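Local atomic coordinates of glucuronoarabinoxylan endo-1,4-beta-xylanase (Clostridium papyrosolvens, PDB entry 4FMV), a protein that probably cleaves internal beta-1,4 linkages of xylan-type plant polysaccharides, this chain being the glycoside hydrolase family 30 catalytic part of a longer protein. Residues A[115-118]-A[119-122]; A[152-155]-A[156-159]. All blocks are in the same frame, centred on the assembly; numbering follows the deposited sequence.

Contact 1 of 2, residues A[115-118]-A[119-122]; sequences TEYA and QYLN
Gln119 reaches back over the preceding turn toward Thr115 and Glu116. Its backbone N donates to Thr115 O at 3.1 Å, and its CG lies beside the backbone N (chi1 -66°), from where the extended chain carries the side-chain amide across Glu116 at roughly a right angle. OE1 stays 4.2 Å from Glu116 CG, a loose contact that suits a flexible polar residue on an exposed flank; the carboxylate of Glu116 instead pairs with Lys59 and Lys113. Tyr120 follows, its N bonded to Glu116 O at 2.8 Å. Its ring meets that of Tyr117 rim to rim, CD2 coming within 3.7 Å of Tyr117 CE1, with the planes only 22° apart and neither ring lying over the other. Trp58 adds an edge-to-face partner for Tyr120. This is regular i to i+4 alpha-helical bonding, in helix 114-130 of the (beta/alpha)8 barrel: the tyrosines and Leu121 turn inward, where broad apolar surfaces are useful, while Gln119 and Thr115 belong to the solvent side. At Leu121, the N-H...O bond to Tyr117 O is nearly straight, at 173°. CG of this leucine stands over one face of the same tyrosine, 4.3 Å from the ring centroid in a CH-pi contact, and CD1 comes to 3.9 Å from Tyr117 CE2. Tyr117 OH is hydrogen-bonded to Val140 O, which holds the far end of that ring. Asn122 closes the next turn through its N, 2.9 Å from Ala118 O, while its side-chain amide serves main-chain atoms elsewhere: OD1 accepts from Asn170 N and ND2 donates to Ser168 O.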
loop_
_atom_site.group_PDB
_atom_site.type_symbol
_atom_site.label_atom_id
_atom_site.label_comp_id
_atom_site.label_asym_id
_atom_site.label_seq_id
_atom_site.Cartn_x
_atom_site.Cartn_y
_atom_site.Cartn_z
ATOM N N THR A 115 -8.351 1.146 26.963
ATOM C CA THR A 115 -9.434 2.134 26.795
ATOM C C THR A 115 -8.850 3.511 26.456
ATOM O O THR A 115 -9.261 4.150 25.487
ATOM C CB THR A 115 -10.305 2.212 28.063
ATOM O OG1 THR A 115 -10.986 0.961 28.227
ATOM C CG2 THR A 115 -11.330 3.331 27.962
ATOM N N GLU A 116 -7.864 3.943 27.237
ATOM C CA GLU A 116 -7.193 5.206 26.972
ATOM C C GLU A 116 -6.578 5.213 25.568
ATOM O O GLU A 116 -6.621 6.228 24.849
ATOM C CB GLU A 116 -6.135 5.511 28.047
ATOM C CG GLU A 116 -5.749 7.010 28.081
ATOM C CD GLU A 116 -4.683 7.340 29.118
ATOM O OE1 GLU A 116 -3.629 7.891 28.738
ATOM O OE2 GLU A 116 -4.901 7.064 30.313
ATOM N N TYR A 117 -6.023 4.079 25.162
ATOM C CA TYR A 117 -5.376 3.998 23.853
ATOM C C TYR A 117 -6.381 4.185 22.713
ATOM O O TYR A 117 -6.081 4.854 21.717
ATOM C CB TYR A 117 -4.601 2.687 23.693
ATOM C CG TYR A 117 -3.799 2.593 22.402
ATOM C CD1 TYR A 117 -2.845 3.554 22.074
ATOM C CD2 TYR A 117 -3.978 1.528 21.521
ATOM C CE1 TYR A 117 -2.108 3.460 20.912
ATOM C CE2 TYR A 117 -3.245 1.434 20.352
ATOM C CZ TYR A 117 -2.316 2.403 20.053
ATOM O OH TYR A 117 -1.581 2.310 18.890
ATOM N N ALA A 118 -7.575 3.617 22.862
ATOM C CA ALA A 118 -8.639 3.833 21.889
ATOM C C ALA A 118 -9.056 5.303 21.857
ATOM O O ALA A 118 -9.366 5.825 20.799
ATOM C CB ALA A 118 -9.844 2.945 22.191
ATOM N N GLN A 119 -9.078 5.962 23.012
ATOM C CA GLN A 119 -9.374 7.412 23.064
ATOM C C GLN A 119 -8.288 8.236 22.385
ATOM O O GLN A 119 -8.555 9.235 21.721
ATOM C CB GLN A 119 -9.522 7.889 24.511
ATOM C CG GLN A 119 -10.721 7.293 25.189
ATOM C CD GLN A 119 -10.779 7.613 26.657
ATOM O OE1 GLN A 119 -9.766 7.924 27.282
ATOM N NE2 GLN A 119 -11.975 7.536 27.224
ATOM N N TYR A 120 -7.052 7.810 22.584
ATOM C CA TYR A 120 -5.906 8.413 21.914
ATOM C C TYR A 120 -6.051 8.300 20.404
ATOM O O TYR A 120 -5.947 9.293 19.673
ATOM C CB TYR A 120 -4.654 7.696 22.388
ATOM C CG TYR A 120 -3.354 8.032 21.687
ATOM C CD1 TYR A 120 -2.704 9.238 21.920
ATOM C CD2 TYR A 120 -2.743 7.109 20.841
ATOM C CE1 TYR A 120 -1.489 9.526 21.307
ATOM C CE2 TYR A 120 -1.528 7.393 20.220
ATOM C CZ TYR A 120 -0.909 8.595 20.461
ATOM O OH TYR A 120 0.301 8.877 19.870
ATOM N N LEU A 121 -6.281 7.084 19.918
ATOM C CA LEU A 121 -6.517 6.895 18.493
ATOM C C LEU A 121 -7.689 7.761 18.015
ATOM O O LEU A 121 -7.628 8.378 16.943
ATOM C CB LEU A 121 -6.771 5.412 18.180
ATOM C CG LEU A 121 -5.536 4.522 18.380
ATOM C CD1 LEU A 121 -5.832 3.102 17.937
ATOM C CD2 LEU A 121 -4.343 5.094 17.596
ATOM N N ASN A 122 -8.765 7.801 18.795
ATOM C CA ASN A 122 -9.898 8.648 18.430
ATOM C C ASN A 122 -9.518 10.127 18.391
ATOM O O ASN A 122 -10.073 10.892 17.625
ATOM C CB ASN A 122 -11.076 8.434 19.384
ATOM C CG ASN A 122 -12.017 7.354 18.909
ATOM O OD1 ASN A 122 -12.080 7.060 17.716
ATOM N ND2 ASN A 122 -12.762 6.761 19.835
#

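Contact 2 of 2, residues A[152-155]-A[156-159]; sequences WWTP and QEML
Thr154 and Glu157 exchange bonds in a capping box at the start of helix 155-164. Thr154, the N-cap, accepts a hydrogen bond from Glu157 N through OG1 at 2.8 Å; its hydroxyl sits between the backbone N and the carbonyl carbon (chi1 64°), facing the first turn. In return Glu157 OE1 accepts from Thr154 N at 2.8 Å, from above the carboxylate plane. A water bridges this box to the preceding chain, donating to Glu157 OE1 at 2.6 Å and, weakly, to Trp152 O. Pro155 suits the first helical position, where no backbone N-H is needed. Inward, packing is close: Trp153 turns the edge of its indole to the helix backbone, with CE3 3.9 Å from Met158 N, while the bent chain of Met158 brings CE over one ring face, 4.2 Å from Trp153 CD2. SD stands oblique to the six-membered ring at 5.4 Å, a Met-aromatic contact, and Met185 and Ile189 of helix 183-190 also touch this methionine. The outer side is looser: Gln156 is exposed and leads away, its NE2 bonded to Asn160 OD1. With Tyr111 OH bonded to OE2, and a backbone N-H and a water both donating to OE1, the carboxylate near this helix start is probably stabilised as the anion.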
loop_
_atom_site.group_PDB
_atom_site.type_symbol
_atom_site.label_atom_id
_atom_site.label_comp_id
_atom_site.label_asym_id
_atom_site.label_seq_id
_atom_site.Cartn_x
_atom_site.Cartn_y
_atom_site.Cartn_z
ATOM N N TRP A 152 5.351 -4.202 21.529
ATOM C CA TRP A 152 4.901 -5.576 21.186
ATOM C C TRP A 152 3.422 -5.835 21.495
ATOM O O TRP A 152 2.915 -5.391 22.531
ATOM C CB TRP A 152 5.662 -6.618 22.022
ATOM C CG TRP A 152 7.115 -6.822 21.718
ATOM C CD1 TRP A 152 8.189 -6.306 22.416
ATOM C CD2 TRP A 152 7.669 -7.634 20.679
ATOM N NE1 TRP A 152 9.369 -6.733 21.855
ATOM C CE2 TRP A 152 9.080 -7.554 20.789
ATOM C CE3 TRP A 152 7.112 -8.433 19.662
ATOM C CZ2 TRP A 152 9.941 -8.226 19.919
ATOM C CZ3 TRP A 152 7.974 -9.098 18.792
ATOM C CH2 TRP A 152 9.372 -8.994 18.929
ATOM N N TRP A 153 2.745 -6.598 20.632
ATOM C CA TRP A 153 1.448 -7.178 20.943
ATOM C C TRP A 153 1.465 -8.619 20.486
ATOM O O TRP A 153 1.792 -8.886 19.341
ATOM C CB TRP A 153 0.310 -6.513 20.148
ATOM C CG TRP A 153 0.166 -5.032 20.271
ATOM C CD1 TRP A 153 1.107 -4.087 20.008
ATOM C CD2 TRP A 153 -1.022 -4.327 20.636
ATOM N NE1 TRP A 153 0.584 -2.827 20.204
ATOM C CE2 TRP A 153 -0.722 -2.949 20.583
ATOM C CE3 TRP A 153 -2.316 -4.731 21.008
ATOM C CZ2 TRP A 153 -1.670 -1.963 20.893
ATOM C CZ3 TRP A 153 -3.252 -3.749 21.323
ATOM C CH2 TRP A 153 -2.922 -2.384 21.257
ATOM N N THR A 154 1.112 -9.550 21.363
ATOM C CA THR A 154 0.916 -10.924 20.942
ATOM C C THR A 154 -0.329 -10.972 20.068
ATOM O O THR A 154 -1.146 -10.035 20.074
ATOM C CB THR A 154 0.689 -11.830 22.155
ATOM O OG1 THR A 154 -0.524 -11.437 22.818
ATOM C CG2 THR A 154 1.874 -11.731 23.130
ATOM N N PRO A 155 -0.482 -12.056 19.291
ATOM C CA PRO A 155 -1.743 -12.217 18.565
ATOM C C PRO A 155 -2.943 -12.122 19.497
ATOM O O PRO A 155 -3.978 -11.589 19.098
ATOM C CB PRO A 155 -1.624 -13.627 17.989
ATOM C CG PRO A 155 -0.131 -13.757 17.736
ATOM C CD PRO A 155 0.512 -13.072 18.913
ATOM N N GLN A 156 -2.812 -12.627 20.720
ATOM C CA GLN A 156 -3.946 -12.605 21.654
ATOM C C GLN A 156 -4.213 -11.181 22.139
ATOM O O GLN A 156 -5.360 -10.767 22.264
ATOM C CB GLN A 156 -3.722 -13.560 22.854
ATOM C CG GLN A 156 -4.869 -13.554 23.867
ATOM C CD GLN A 156 -6.137 -14.166 23.314
ATOM O OE1 GLN A 156 -6.103 -15.229 22.681
ATOM N NE2 GLN A 156 -7.264 -13.501 23.534
ATOM N N GLU A 157 -3.156 -10.427 22.412
ATOM C CA GLU A 157 -3.331 -9.035 22.825
ATOM C C GLU A 157 -4.063 -8.221 21.762
ATOM O O GLU A 157 -4.994 -7.481 22.076
ATOM C CB GLU A 157 -1.978 -8.406 23.159
ATOM C CG GLU A 157 -1.593 -8.694 24.604
ATOM C CD GLU A 157 -0.108 -8.658 24.853
ATOM O OE1 GLU A 157 0.654 -8.394 23.891
ATOM O OE2 GLU A 157 0.295 -8.927 26.007
ATOM N N MET A 158 -3.610 -8.345 20.516
ATOM C CA MET A 158 -4.261 -7.705 19.371
ATOM C C MET A 158 -5.731 -8.125 19.269
ATOM O O MET A 158 -6.603 -7.279 19.042
ATOM C CB MET A 158 -3.529 -8.063 18.081
ATOM C CG MET A 158 -4.211 -7.553 16.797
ATOM S SD MET A 158 -4.201 -5.762 16.608
ATOM C CE MET A 158 -2.459 -5.389 16.796
ATOM N N LEU A 159 -6.005 -9.422 19.439
ATOM C CA LEU A 159 -7.387 -9.924 19.459
ATOM C C LEU A 159 -8.219 -9.233 20.543
ATOM O O LEU A 159 -9.332 -8.769 20.279
ATOM C CB LEU A 159 -7.445 -11.460 19.648
ATOM C CG LEU A 159 -8.853 -12.075 19.785
ATOM C CD1 LEU A 159 -9.741 -11.746 18.591
ATOM C CD2 LEU A 159 -8.820 -13.585 20.030
HETATM O O HOH W 1 3.267 -8.057 24.110
#

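Overall arrangement
The two contacts lie on the same side of the chain's centre, about 17 Å apart between their centres, and follow one another in sequence. They meet through aromatic packing: Tyr117 CE2 of contact 1 is 3.8 Å from Trp153 CZ2 of contact 2. Helix 114-130 precedes barrel strand 137-139 and helix 155-164 comes after it, and both contacts bond to the segment just beyond that strand, Tyr117 OH to Val140 O and Trp153 NE1 to Gln141 OE1. In (beta/alpha)8 glycosidases of this clan, the end of the fourth barrel strand carries the acid/base glutamate, so Tyr117 and Trp153 probably lie close to the active-site end of the barrel.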